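Local coordinates for extracellular solute-binding protein family 5 (Brucella melitensis, PDB 4ONY), which probably binds peptides or related solutes in the periplasm and delivers them to an ABC transporter for import, at residues N59-K64 with D141-K146; Q129-D134 with M189-K194. One frame throughout, in Å; residues are numbered along the deposited sequence.

Contact 1: N59-K64 with D141-K146; sequences NPFVLK and DILTEK
The Phe61 ring has Pro60 on one face: Pro60 CG stands 3.6 Å above the ring plane, over its centre. Leu143 comes from the helix toward the root of the same side chain, at a slant to the ring, and its CD2 methyl meets Phe61 CB at 3.7 Å. Edge-to-face pairs with Tyr74, Tyr84 and Tyr151 complete an aromatic cluster around Phe61. The first torsion of Phe61 (-51°) sets its ring anti to the carbonyl carbon, carrying the ring end away from the helix so that CB remains the point of touch. An Asx turn shapes the loop here: Phe61 N donates to Asn59 OD1 over 2.9 Å, with a fairly straight N-H...O angle of 160° and the donor tilted 26° from the carbonyl plane.

In the fold, 59-64 belongs to the long connection from strand 46-52 of a mixed sheet to strand 88-90 of an antiparallel one, and it packs against the last turns of helix 133-146. At that helix end, Lys146 O faces the loop. Val62 CG1 lies 3.9 Å from Lys146 O, while a water accepts from Leu63 N at 3.0 Å and donates to Lys146 O at 2.8 Å, so the two backbones are joined through solvent. The Lys146 amine turns elsewhere, donating to the carbonyl oxygens of Phe202 and Arg199.

Contact 2: Q129-D134 with M189-K194; sequences QPVTVD and MPVLPK
Lys194 lays the outer part of its extended chain across the carboxylate of Asp134, the two side chains meeting at a slant. Asp134 OD2 is 3.1 Å from Lys194 NZ; its equally short approach to Lys194 CD is doubtful, since only one of two Asp134 conformers is described. The salt bridge uses the syn lone pair of OD2; Asp134 OD1, 3.9 Å from Lys194 NZ, accepts a hydrogen bond from a water whose oxygen lies 2.6 Å from it. That water has only weak, long links to Asp134 O and Lys194 NZ. Deeper in the contact, Val131 CG1 and Val191 CG1 touch loosely at 4.2 Å, both residues being buried.

Thr132 is the N-cap of helix 133-146. Its hydroxyl caps a backbone N in the first turn, and Asp135 accepts from Thr132 N in return, the reciprocal pattern of a capping box. The other oxygen of Asp135 accepts from Lys194 N, which ties the loop after helix 181-187 to the same helix start. The runs 131-134 and 191-194 point 67° apart, so the chains meet at an angle.

Asp134 was modelled in two conformers, and the pair is exposed; the bridge described is therefore one state, probably a mobile surface link beside the buried valine contact.

Helix 133-146 joins the two contacts, whose centres are 15 Å apart: contact 2 takes its start and contact 1 its last turns. The loop 189-194 also runs back to contact 1, where Pro190 CG comes within 3.5 Å of Phe61 CE1 and Leu192 CD2 within 3.7 Å of Phe61 CE2. From the helix, Leu143 CD1 reaches Met189 CE at 3.7 Å. These approaches make a shared apolar patch between the helix and the two loops; the Asp134-Lys194 bridge lies at the exposed side of contact 2. The bound 1-ethoxy-2-(2-ethoxyethoxy)ethane touches a different set of residues, including Gln222, Arg226 and Tyr257; neither contact contributes a residue to that pocket.

Contact 1: N59-K64 with D141-K146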
# COMPACT_ATOMS: atom_id res chain seq x y z
N ASN A 59 8.77 -3.39 -20.86
CA ASN A 59 9.18 -4.58 -20.14
C ASN A 59 9.25 -4.29 -18.66
O ASN A 59 10.20 -3.67 -18.19
CB ASN A 59 10.50 -5.11 -20.63
CG ASN A 59 10.85 -6.45 -20.01
OD1 ASN A 59 10.36 -6.81 -18.95
ND2 ASN A 59 11.70 -7.21 -20.67
N PRO A 60 8.25 -4.74 -17.91
CA PRO A 60 8.19 -4.40 -16.50
C PRO A 60 9.07 -5.27 -15.64
O PRO A 60 9.06 -5.10 -14.43
CB PRO A 60 6.70 -4.62 -16.14
CG PRO A 60 6.20 -5.57 -17.11
CD PRO A 60 7.02 -5.42 -18.38
N PHE A 61 9.85 -6.19 -16.21
CA PHE A 61 10.54 -7.19 -15.40
C PHE A 61 12.07 -7.07 -15.33
O PHE A 61 12.73 -7.95 -14.75
CB PHE A 61 10.18 -8.58 -15.94
CG PHE A 61 8.70 -8.79 -16.08
CD1 PHE A 61 7.87 -8.76 -14.96
CD2 PHE A 61 8.13 -9.02 -17.33
CE1 PHE A 61 6.50 -8.99 -15.09
CE2 PHE A 61 6.76 -9.20 -17.47
CZ PHE A 61 5.95 -9.18 -16.35
N VAL A 62 12.62 -5.97 -15.87
CA VAL A 62 14.09 -5.81 -16.04
C VAL A 62 14.56 -4.45 -15.57
O VAL A 62 13.75 -3.51 -15.46
CB VAL A 62 14.49 -6.02 -17.53
CG1 VAL A 62 14.04 -7.38 -18.04
CG2 VAL A 62 13.90 -4.93 -18.41
N LEU A 63 15.87 -4.33 -15.31
CA LEU A 63 16.42 -3.08 -14.79
C LEU A 63 16.27 -1.94 -15.77
O LEU A 63 15.84 -0.88 -15.37
CB LEU A 63 17.91 -3.22 -14.42
CG LEU A 63 18.17 -3.92 -13.08
CD1 LEU A 63 19.67 -4.23 -12.97
CD2 LEU A 63 17.71 -3.07 -11.90
N LYS A 64 16.59 -2.16 -17.04
CA LYS A 64 16.58 -1.05 -18.01
C LYS A 64 15.18 -0.45 -18.16
O LYS A 64 14.23 -1.19 -18.43
CB LYS A 64 17.12 -1.50 -19.39
CG LYS A 64 17.19 -0.41 -20.46
CD LYS A 64 18.10 0.70 -19.99
CE LYS A 64 18.29 1.86 -20.95
NZ LYS A 64 18.33 1.45 -22.37
N ASP A 141 13.64 -19.46 -15.23
CA ASP A 141 15.00 -19.42 -15.81
C ASP A 141 15.39 -17.96 -16.23
O ASP A 141 16.32 -17.35 -15.66
CB ASP A 141 15.06 -20.40 -17.00
CG ASP A 141 16.41 -20.41 -17.70
OD1 ASP A 141 17.40 -19.94 -17.14
OD2 ASP A 141 16.47 -20.87 -18.84
N ILE A 142 14.62 -17.37 -17.15
CA ILE A 142 15.01 -16.10 -17.70
C ILE A 142 14.93 -14.93 -16.70
O ILE A 142 15.76 -14.05 -16.74
CB ILE A 142 14.27 -15.75 -19.01
CG1 ILE A 142 14.97 -14.60 -19.72
CG2 ILE A 142 12.82 -15.38 -18.76
CD1 ILE A 142 14.38 -14.29 -21.08
N LEU A 143 13.95 -14.93 -15.80
CA LEU A 143 13.83 -13.87 -14.81
C LEU A 143 14.91 -13.93 -13.74
O LEU A 143 15.35 -12.90 -13.27
CB LEU A 143 12.46 -13.87 -14.16
CG LEU A 143 11.32 -13.45 -15.05
CD1 LEU A 143 10.04 -13.52 -14.26
CD2 LEU A 143 11.53 -12.00 -15.51
N THR A 144 15.32 -15.13 -13.37
CA THR A 144 16.45 -15.31 -12.51
C THR A 144 17.73 -14.77 -13.16
O THR A 144 18.49 -14.02 -12.55
CB THR A 144 16.61 -16.78 -12.11
OG1 THR A 144 15.40 -17.22 -11.45
CG2 THR A 144 17.79 -16.94 -11.15
N GLU A 145 17.96 -15.10 -14.42
CA GLU A 145 19.21 -14.66 -15.10
C GLU A 145 19.18 -13.15 -15.43
O GLU A 145 20.21 -12.45 -15.29
CB GLU A 145 19.39 -15.49 -16.38
CG GLU A 145 20.78 -15.37 -17.01
CD GLU A 145 20.87 -15.62 -18.53
OE1 GLU A 145 20.06 -16.33 -19.15
OE2 GLU A 145 21.81 -15.08 -19.12
N LYS A 146 18.03 -12.65 -15.90
CA LYS A 146 17.98 -11.32 -16.52
C LYS A 146 16.97 -10.35 -15.94
O LYS A 146 16.97 -9.19 -16.31
CB LYS A 146 17.66 -11.49 -18.01
CG LYS A 146 18.54 -12.48 -18.76
CD LYS A 146 18.41 -12.30 -20.27
CE LYS A 146 19.27 -11.14 -20.71
NZ LYS A 146 19.27 -11.01 -22.19
O HOH W 1 17.71 -6.74 -15.30

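Contact 2: Q129-D134 with M189-K194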
# COMPACT_ATOMS: atom_id res chain seq x y z
N GLN A 129 -1.13 -19.21 -29.34
CA GLN A 129 -0.32 -20.33 -28.86
C GLN A 129 -0.68 -20.72 -27.42
O GLN A 129 -1.14 -19.88 -26.64
CB GLN A 129 1.15 -19.98 -28.95
CG GLN A 129 1.64 -19.72 -30.36
CD GLN A 129 1.49 -20.91 -31.20
OE1 GLN A 129 1.87 -21.99 -30.79
NE2 GLN A 129 0.88 -20.76 -32.37
N PRO A 130 -0.47 -22.01 -27.06
CA PRO A 130 -0.85 -22.48 -25.72
C PRO A 130 0.10 -21.98 -24.63
O PRO A 130 1.28 -21.92 -24.82
CB PRO A 130 -0.77 -24.01 -25.84
CG PRO A 130 0.19 -24.27 -26.97
CD PRO A 130 0.01 -23.11 -27.92
N VAL A 131 -0.45 -21.68 -23.46
CA VAL A 131 0.37 -21.49 -22.27
C VAL A 131 0.68 -22.85 -21.65
O VAL A 131 -0.22 -23.60 -21.31
CB VAL A 131 -0.33 -20.63 -21.25
CG1 VAL A 131 0.57 -20.39 -20.05
CG2 VAL A 131 -0.76 -19.30 -21.88
N THR A 132 1.96 -23.15 -21.47
CA THR A 132 2.41 -24.50 -21.09
C THR A 132 3.31 -24.49 -19.87
O THR A 132 3.84 -23.43 -19.45
CB THR A 132 3.22 -25.17 -22.22
OG1 THR A 132 4.44 -24.46 -22.43
CG2 THR A 132 2.43 -25.22 -23.52
N VAL A 133 3.57 -25.68 -19.36
CA VAL A 133 4.51 -25.84 -18.25
C VAL A 133 5.89 -25.40 -18.69
O VAL A 133 6.63 -24.81 -17.90
CB VAL A 133 4.54 -27.29 -17.74
CG1 VAL A 133 5.73 -27.56 -16.82
CG2 VAL A 133 3.25 -27.59 -17.01
N ASP A 134 6.23 -25.66 -19.94
CA ASP A 134 7.49 -25.19 -20.46
C ASP A 134 7.62 -23.65 -20.38
O ASP A 134 8.69 -23.14 -20.07
CB ASP A 134 7.67 -25.68 -21.89
CG ASP A 134 9.08 -25.58 -22.32
OD1 ASP A 134 9.94 -26.23 -21.69
OD2 ASP A 134 9.33 -24.85 -23.30
N MET A 189 4.46 -13.37 -9.55
CA MET A 189 5.33 -13.64 -10.67
C MET A 189 4.46 -13.78 -11.91
O MET A 189 3.39 -14.36 -11.85
CB MET A 189 6.12 -14.94 -10.47
CG MET A 189 7.27 -14.86 -9.47
SD MET A 189 8.56 -13.73 -10.07
CE MET A 189 9.69 -14.91 -10.80
N PRO A 190 4.93 -13.28 -13.04
CA PRO A 190 4.22 -13.53 -14.29
C PRO A 190 4.44 -14.92 -14.82
O PRO A 190 5.24 -15.70 -14.25
CB PRO A 190 4.85 -12.52 -15.22
CG PRO A 190 6.29 -12.51 -14.77
CD PRO A 190 6.19 -12.56 -13.27
N VAL A 191 3.71 -15.25 -15.89
CA VAL A 191 4.13 -16.28 -16.79
C VAL A 191 4.40 -15.60 -18.14
O VAL A 191 3.57 -14.86 -18.66
CB VAL A 191 3.07 -17.42 -16.91
CG1 VAL A 191 3.60 -18.53 -17.81
CG2 VAL A 191 2.75 -17.99 -15.55
N LEU A 192 5.58 -15.91 -18.68
CA LEU A 192 6.13 -15.35 -19.92
C LEU A 192 6.13 -16.39 -21.06
O LEU A 192 6.29 -17.59 -20.82
CB LEU A 192 7.59 -14.93 -19.71
CG LEU A 192 7.82 -13.93 -18.58
CD1 LEU A 192 9.28 -13.51 -18.47
CD2 LEU A 192 6.96 -12.67 -18.75
N PRO A 193 5.95 -15.94 -22.30
CA PRO A 193 5.91 -16.83 -23.47
C PRO A 193 7.27 -17.17 -24.07
O PRO A 193 7.88 -16.32 -24.75
CB PRO A 193 5.11 -16.01 -24.49
CG PRO A 193 5.39 -14.60 -24.14
CD PRO A 193 5.60 -14.56 -22.65
N LYS A 194 7.75 -18.40 -23.84
CA LYS A 194 9.02 -18.86 -24.39
C LYS A 194 9.08 -18.65 -25.89
O LYS A 194 10.10 -18.17 -26.39
CB LYS A 194 9.22 -20.34 -24.13
CG LYS A 194 10.61 -20.83 -24.49
CD LYS A 194 10.79 -22.28 -24.11
CE LYS A 194 12.20 -22.75 -24.37
NZ LYS A 194 12.30 -24.20 -24.03
O HOH W 2 11.66 -24.49 -20.80